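Local coordinates for extracellular solute-binding protein family 1 (Kribbella flavida, PDB 5IXP) that probably captures a solute outside the cell and delivers it to an ABC transporter, as periplasmic-binding-protein-fold relatives do, at residues Asp74-Arg80 with Gly104-Tyr109; Leu45-Leu49 with Lys68-Lys72; Gly52-Asp57 with Pro278-Gln283. Numbering follows the deposited sequence.

Contact 1: residues Asp74-Arg80 with Gly104-Tyr109; sequences DKFVDLR and GRIIGY
In this type II solute-binding fold, an Asx turn at Asp-78 presents its OD1 to the backbone of residues 104-109, which lead into strand 108-121; the turn itself lies within the loop 74-80 that follows helix 66-70. The backbones come closest at Asp-78 and Ile-106, whose CA atoms are 5.3 Å apart. Leu-79, the residue most covered by the contact, opens a short 3-10 turn after the extended Phe-76 to Asp-78. Its N donates to Ile-106 O at 2.8 Å, and its m,t side chain lays CD1 over the face of the Tyr-109 ring, a CH-pi contact 3.6 Å from the centroid and 6° off the normal. Tyr-109 also touches Ala-291 and Ala-292 of helix 284-294. Arg-105 (chi1 m, chi2 t, chi3 m) brings CG to 3.4 Å from Asp-78 OD2, and its guanidinium is shared between Asp-103 and Asp-74, the latter through a salt bridge of 2.8 Å from NH2 to Asp-74 OD1. Arg-80 bends back, with NH1 2.8 Å from Asp-78 OD2 in a salt bridge, while its CD packs on Ile-106 CG1 at 3.6 Å. Gly-104, at phi 100°, adopts a conformation suited to glycine. Asp-78, with chi1 at 180°, links these residues: its OD1 accepts from both Arg-80 N (3.1 Å) and Ile-106 N (3.0 Å).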
# COMPACT_ATOMS: atom_id res chain seq x y z
N ASP A 74 18.66 -1.18 -15.48
CA ASP A 74 19.28 -1.53 -16.76
C ASP A 74 18.59 -2.74 -17.39
O ASP A 74 18.64 -2.90 -18.62
CB ASP A 74 20.77 -1.84 -16.56
CG ASP A 74 21.64 -0.60 -16.56
OD1 ASP A 74 21.09 0.52 -16.44
OD2 ASP A 74 22.88 -0.75 -16.67
N LYS A 75 17.97 -3.59 -16.59
CA LYS A 75 17.35 -4.81 -17.09
C LYS A 75 15.89 -4.63 -17.45
O LYS A 75 15.22 -5.61 -17.80
CB LYS A 75 17.51 -5.91 -16.05
CG LYS A 75 18.96 -6.17 -15.74
CD LYS A 75 19.17 -7.48 -15.04
CE LYS A 75 20.64 -7.64 -14.69
NZ LYS A 75 20.87 -8.96 -14.06
N PHE A 76 15.38 -3.40 -17.40
CA PHE A 76 14.00 -3.12 -17.74
C PHE A 76 13.93 -2.06 -18.82
O PHE A 76 14.80 -1.18 -18.92
CB PHE A 76 13.21 -2.67 -16.51
CG PHE A 76 13.02 -3.76 -15.51
CD1 PHE A 76 13.99 -4.02 -14.55
CD2 PHE A 76 11.89 -4.57 -15.55
CE1 PHE A 76 13.82 -5.04 -13.63
CE2 PHE A 76 11.72 -5.59 -14.63
CZ PHE A 76 12.69 -5.82 -13.67
N VAL A 77 12.90 -2.16 -19.66
CA VAL A 77 12.65 -1.13 -20.66
C VAL A 77 12.33 0.18 -19.95
O VAL A 77 11.49 0.22 -19.04
CB VAL A 77 11.51 -1.57 -21.58
CG1 VAL A 77 11.05 -0.41 -22.46
CG2 VAL A 77 11.96 -2.75 -22.44
N ASP A 78 13.04 1.24 -20.33
CA ASP A 78 12.62 2.59 -19.98
C ASP A 78 11.39 2.93 -20.81
O ASP A 78 11.49 3.10 -22.03
CB ASP A 78 13.77 3.56 -20.22
CG ASP A 78 13.43 5.00 -19.86
OD1 ASP A 78 12.34 5.24 -19.31
OD2 ASP A 78 14.27 5.90 -20.13
N LEU A 79 10.22 2.99 -20.17
CA LEU A 79 9.00 3.21 -20.92
C LEU A 79 8.95 4.59 -21.56
O LEU A 79 8.12 4.83 -22.44
CB LEU A 79 7.78 2.96 -20.02
CG LEU A 79 7.75 1.51 -19.47
CD1 LEU A 79 6.73 1.34 -18.33
CD2 LEU A 79 7.46 0.50 -20.58
N ARG A 80 9.84 5.50 -21.15
CA ARG A 80 9.97 6.76 -21.88
C ARG A 80 10.39 6.54 -23.33
O ARG A 80 10.09 7.36 -24.19
CB ARG A 80 10.97 7.67 -21.18
CG ARG A 80 10.37 8.32 -19.96
CD ARG A 80 11.35 8.32 -18.83
NE ARG A 80 12.15 9.54 -18.80
CZ ARG A 80 13.47 9.58 -18.94
NH1 ARG A 80 14.16 8.46 -19.13
NH2 ARG A 80 14.09 10.74 -18.88
N GLY A 104 15.69 9.21 -13.76
CA GLY A 104 14.53 9.58 -14.54
C GLY A 104 13.92 8.48 -15.40
O GLY A 104 12.91 8.74 -16.07
N ARG A 105 14.49 7.28 -15.41
CA ARG A 105 13.91 6.21 -16.21
C ARG A 105 12.63 5.70 -15.55
O ARG A 105 12.56 5.58 -14.33
CB ARG A 105 14.92 5.07 -16.37
CG ARG A 105 16.10 5.44 -17.27
CD ARG A 105 17.15 4.33 -17.28
NE ARG A 105 17.91 4.28 -16.04
CZ ARG A 105 18.74 3.29 -15.71
NH1 ARG A 105 19.39 3.32 -14.56
NH2 ARG A 105 18.90 2.27 -16.54
N ILE A 106 11.62 5.41 -16.36
CA ILE A 106 10.33 4.96 -15.86
C ILE A 106 10.20 3.48 -16.21
O ILE A 106 10.11 3.13 -17.40
CB ILE A 106 9.17 5.78 -16.42
CG1 ILE A 106 9.31 7.25 -16.02
CG2 ILE A 106 7.83 5.22 -15.94
CD1 ILE A 106 8.31 8.16 -16.68
N ILE A 107 10.19 2.61 -15.21
CA ILE A 107 10.21 1.18 -15.49
C ILE A 107 8.86 0.51 -15.28
O ILE A 107 8.73 -0.68 -15.58
CB ILE A 107 11.29 0.45 -14.66
CG1 ILE A 107 10.98 0.49 -13.17
CG2 ILE A 107 12.68 1.03 -14.97
CD1 ILE A 107 11.83 -0.51 -12.36
N GLY A 108 7.85 1.24 -14.81
CA GLY A 108 6.55 0.64 -14.60
C GLY A 108 5.40 1.59 -14.91
O GLY A 108 5.50 2.81 -14.71
N TYR A 109 4.31 1.01 -15.38
CA TYR A 109 3.03 1.68 -15.53
C TYR A 109 2.10 1.27 -14.39
O TYR A 109 1.86 0.07 -14.19
CB TYR A 109 2.38 1.32 -16.87
CG TYR A 109 2.99 2.00 -18.08
CD1 TYR A 109 3.57 3.26 -17.98
CD2 TYR A 109 2.93 1.39 -19.33
CE1 TYR A 109 4.09 3.90 -19.10
CE2 TYR A 109 3.46 2.01 -20.46
CZ TYR A 109 4.04 3.27 -20.34
OH TYR A 109 4.56 3.89 -21.46
O HOH W 1 9.86 -1.63 -17.78

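Contact 2: residues Leu45-Leu49 with Lys68-Lys72; sequences LETNL and KYLAK
This is a helix-to-helix side-chain contact, apolar within and charged at its solvent side. Helix 38-51 is the helix of a beta-alpha-beta crossover, connecting strands 28-34 and 58-62, each parallel to strand 2-8, and the contact packs the next short helix, 66-70, against it. The backbones stay well apart: the nearest CA pairs are Glu-46 with Tyr-69 at 9.4 Å and Leu-49 with Lys-72 at 9.5 Å, so long side chains must fill the gap. Residues 45-49 form a regular helical turn, with Leu-49 N bonded to Leu-45 O at 2.9 Å. Tyr-69, with chi1 in m, reaches across from the second helix. Leu-49, a t,p rotamer, brings CD2 to the ring edge, 3.6 Å from Tyr-69 CE1, and 3.8 Å from CD of Lys-72, just beyond the helix; the aliphatic part of that lysine extends the apolar patch. Leu-45 CG lies 4.4 Å from Tyr-69 CZ. Both Leu-45 and Tyr-69 also touch Met-61 of strand 58-62, which ties the contact to the sheet. An all-t Lys-68 places NZ 2.8 Å from Glu-46 OE2, a salt bridge whose hydrogen bond is weak. A water donates to the same OE2 at 2.4 Å and hydrogen-bonds Tyr-69 OH at 2.6 Å. The chemistry thus implies that Tyr-69 serves two environments, its ring meeting two leucines while its hydroxyl joins a hydrated ion pair.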
# COMPACT_ATOMS: atom_id res chain seq x y z
N LEU A 45 10.58 -13.95 -10.74
CA LEU A 45 11.14 -12.66 -11.15
C LEU A 45 12.64 -12.62 -10.90
O LEU A 45 13.43 -12.38 -11.82
CB LEU A 45 10.43 -11.56 -10.37
CG LEU A 45 10.17 -10.19 -10.96
CD1 LEU A 45 9.64 -10.33 -12.37
CD2 LEU A 45 9.16 -9.50 -10.07
N GLU A 46 13.04 -12.87 -9.66
CA GLU A 46 14.45 -12.82 -9.29
C GLU A 46 15.26 -13.83 -10.08
O GLU A 46 16.32 -13.51 -10.62
CB GLU A 46 14.61 -13.07 -7.79
CG GLU A 46 13.89 -12.10 -6.91
CD GLU A 46 14.12 -12.37 -5.44
OE1 GLU A 46 14.71 -13.42 -5.12
OE2 GLU A 46 13.70 -11.53 -4.61
N THR A 47 14.76 -15.07 -10.15
CA THR A 47 15.51 -16.14 -10.80
C THR A 47 15.65 -15.89 -12.30
O THR A 47 16.73 -16.09 -12.87
CB THR A 47 14.82 -17.48 -10.55
OG1 THR A 47 14.83 -17.76 -9.15
CG2 THR A 47 15.54 -18.59 -11.29
N ASN A 48 14.56 -15.46 -12.94
CA ASN A 48 14.57 -15.29 -14.39
C ASN A 48 15.33 -14.05 -14.80
O ASN A 48 16.00 -14.04 -15.84
CB ASN A 48 13.13 -15.25 -14.89
CG ASN A 48 12.40 -16.56 -14.69
OD1 ASN A 48 13.04 -17.58 -14.45
ND2 ASN A 48 11.08 -16.53 -14.76
N LEU A 49 15.24 -12.98 -14.00
CA LEU A 49 16.03 -11.79 -14.29
C LEU A 49 17.51 -12.11 -14.24
O LEU A 49 18.28 -11.67 -15.10
CB LEU A 49 15.68 -10.66 -13.31
CG LEU A 49 16.17 -9.25 -13.65
CD1 LEU A 49 15.56 -8.75 -14.95
CD2 LEU A 49 15.89 -8.27 -12.52
N LYS A 68 13.76 -2.80 -5.22
CA LYS A 68 14.83 -3.72 -5.57
C LYS A 68 15.11 -3.69 -7.07
O LYS A 68 16.25 -3.91 -7.49
CB LYS A 68 14.46 -5.13 -5.11
CG LYS A 68 15.47 -6.21 -5.46
CD LYS A 68 15.35 -7.42 -4.53
CE LYS A 68 16.13 -8.62 -5.08
NZ LYS A 68 15.93 -9.85 -4.26
N TYR A 69 14.11 -3.40 -7.89
CA TYR A 69 14.31 -3.43 -9.32
C TYR A 69 14.59 -2.07 -9.92
O TYR A 69 15.16 -2.00 -11.01
CB TYR A 69 13.10 -4.11 -9.98
CG TYR A 69 13.05 -5.53 -9.48
CD1 TYR A 69 13.93 -6.47 -9.97
CD2 TYR A 69 12.21 -5.89 -8.44
CE1 TYR A 69 13.94 -7.77 -9.48
CE2 TYR A 69 12.21 -7.18 -7.95
CZ TYR A 69 13.08 -8.11 -8.48
OH TYR A 69 13.08 -9.38 -7.98
N LEU A 70 14.26 -0.98 -9.20
CA LEU A 70 14.81 0.31 -9.58
C LEU A 70 16.33 0.27 -9.58
O LEU A 70 16.98 0.87 -10.44
CB LEU A 70 14.30 1.40 -8.62
CG LEU A 70 12.80 1.76 -8.71
CD1 LEU A 70 12.38 2.64 -7.54
CD2 LEU A 70 12.48 2.44 -10.03
N ALA A 71 16.92 -0.47 -8.64
CA ALA A 71 18.37 -0.61 -8.61
C ALA A 71 18.89 -1.47 -9.75
O ALA A 71 20.10 -1.46 -10.01
CB ALA A 71 18.82 -1.19 -7.27
N LYS A 72 18.01 -2.20 -10.43
CA LYS A 72 18.37 -3.02 -11.58
C LYS A 72 17.73 -2.49 -12.86
O LYS A 72 17.40 -3.27 -13.76
CB LYS A 72 17.97 -4.48 -11.35
CG LYS A 72 18.65 -5.13 -10.17
CD LYS A 72 18.10 -6.52 -9.93
CE LYS A 72 18.98 -7.29 -8.96
NZ LYS A 72 20.36 -7.45 -9.50
O HOH W 2 12.83 -9.37 -5.36

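Contact 3: residues Gly52-Asp57 with Pro278-Gln283; sequences GSGMAD and PTQSTQ
Residues 52-57 leave helix 38-51 at Gly-52, whose phi of 78° breaks the helical path, swing through Gly-54 (phi 95°) and run extended through Met-55 and Ala-56. Opposite them, Pro-278 to Ser-281 make a type I beta turn, closed by Ser-281 N to Pro-278 O at 3.1 Å. The nearest CA pairs are Gly-52 with Gln-280 (6.7 Å) and Asp-57 with Ser-281 (4.9 Å). Gln-280, the most covered side chain, extends with chi2 in t: OE1 accepts from Met-55 N at 3.1 Å and from a water at 2.7 Å that also donates to Met-55 O, while NE2 donates to Asn-48 O. Met-55, present as selenomethionine, sets SE 3.6 Å from Pro-278 CB. Ser-281 OG donates to Asp-57 OD1 (2.7 Å) and accepts from Gln-283 N (3.1 Å), an ST turn. A second water links Asp-57 OD1 (2.6 Å) to Thr-282 N (3.0 Å). The contact joins two loops at the same end of an antiparallel strand pair, one entering strand 58-62, the other leaving strand 269-276. Gln-283 is the N-cap residue of helix 284-294, Met-55 packs on Leu-45 and Leu-49 of helix 38-51, and Asp-57 OD2 accepts from Thr-5 N of strand 2-8.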
# COMPACT_ATOMS: atom_id res chain seq x y z
N GLY A 52 18.63 -14.46 -17.27
CA GLY A 52 18.42 -13.96 -18.61
C GLY A 52 17.38 -14.71 -19.42
O GLY A 52 17.30 -14.50 -20.64
N SER A 53 16.59 -15.58 -18.80
CA SER A 53 15.60 -16.36 -19.55
C SER A 53 14.36 -16.59 -18.70
O SER A 53 14.41 -16.59 -17.46
CB SER A 53 16.18 -17.71 -20.00
OG SER A 53 16.46 -18.50 -18.87
N GLY A 54 13.23 -16.80 -19.38
CA GLY A 54 12.01 -17.21 -18.73
C GLY A 54 11.05 -16.11 -18.34
O GLY A 54 9.90 -16.40 -17.98
N MSE A 55 11.47 -14.85 -18.41
CA MSE A 55 10.57 -13.75 -18.02
C MSE A 55 9.43 -13.56 -19.00
O MSE A 55 9.57 -13.79 -20.21
CB MSE A 55 11.34 -12.44 -17.89
CG MSE A 55 12.41 -12.50 -16.82
SE MSE A 55 13.19 -10.77 -16.42
CE MSE A 55 11.95 -10.20 -15.06
N ALA A 56 8.30 -13.13 -18.45
CA ALA A 56 7.18 -12.72 -19.29
C ALA A 56 7.52 -11.40 -19.98
O ALA A 56 8.43 -10.67 -19.57
CB ALA A 56 5.91 -12.58 -18.45
N ASP A 57 6.79 -11.11 -21.06
CA ASP A 57 6.98 -9.83 -21.74
C ASP A 57 6.51 -8.68 -20.87
O ASP A 57 7.10 -7.59 -20.92
CB ASP A 57 6.22 -9.82 -23.06
CG ASP A 57 6.72 -10.88 -24.00
OD1 ASP A 57 7.82 -10.71 -24.56
OD2 ASP A 57 6.00 -11.89 -24.17
N PRO A 278 10.55 -6.30 -19.06
CA PRO A 278 11.98 -6.63 -19.00
C PRO A 278 12.64 -6.46 -20.36
O PRO A 278 12.01 -6.62 -21.41
CB PRO A 278 12.00 -8.10 -18.57
CG PRO A 278 10.68 -8.36 -17.99
CD PRO A 278 9.70 -7.45 -18.71
N THR A 279 13.95 -6.15 -20.34
CA THR A 279 14.68 -6.12 -21.60
C THR A 279 14.77 -7.50 -22.24
O THR A 279 15.10 -7.60 -23.43
CB THR A 279 16.08 -5.54 -21.42
OG1 THR A 279 16.80 -6.28 -20.42
CG2 THR A 279 16.01 -4.05 -21.03
N GLN A 280 14.49 -8.57 -21.48
CA GLN A 280 14.41 -9.90 -22.06
C GLN A 280 13.36 -9.99 -23.15
O GLN A 280 13.46 -10.85 -24.03
CB GLN A 280 14.07 -10.93 -20.98
CG GLN A 280 15.24 -11.54 -20.31
CD GLN A 280 14.81 -12.60 -19.33
OE1 GLN A 280 13.98 -13.46 -19.64
NE2 GLN A 280 15.37 -12.54 -18.12
N SER A 281 12.34 -9.14 -23.10
CA SER A 281 11.26 -9.25 -24.07
C SER A 281 11.78 -9.00 -25.48
O SER A 281 12.50 -8.02 -25.73
CB SER A 281 10.14 -8.27 -23.75
OG SER A 281 9.14 -8.32 -24.77
N THR A 282 11.40 -9.87 -26.41
CA THR A 282 11.70 -9.66 -27.82
C THR A 282 10.68 -8.77 -28.51
O THR A 282 10.84 -8.48 -29.70
CB THR A 282 11.79 -11.00 -28.56
OG1 THR A 282 10.51 -11.64 -28.53
CG2 THR A 282 12.84 -11.91 -27.92
N GLN A 283 9.63 -8.35 -27.80
CA GLN A 283 8.61 -7.46 -28.36
C GLN A 283 8.38 -6.26 -27.43
O GLN A 283 7.26 -6.03 -26.97
CB GLN A 283 7.30 -8.21 -28.57
CG GLN A 283 7.38 -9.44 -29.45
CD GLN A 283 7.12 -9.13 -30.90
OE1 GLN A 283 7.05 -7.96 -31.29
NE2 GLN A 283 6.97 -10.17 -31.70
O HOH W 3 12.40 -14.09 -21.79
O HOH W 4 9.71 -12.24 -25.56

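Overall arrangement
The three contacts illustrate how helices and loops beside a sheet join into one connected patch. Their centres are 12 to 14 Å apart, all on the same side of the chain's centre, and every pair touches. Contacts 1 and 2 pack through Phe-76 CE1 on Tyr-69 CB (3.8 Å) and Lys-75 CB on Leu-49 CD1 (3.6 Å). Contact 1 meets contact 3 in a hydrogen bond from Thr-279 N to Lys-75 O, 2.9 Å; one from Gln-280 NE2 to Asn-48 O, 2.8 Å, joins contacts 2 and 3. In sequence, contacts 1 and 2 are in series, contact 1 falls within the 220-residue span between the segments of contact 3, and the segments of contacts 2 and 3 alternate along the chain.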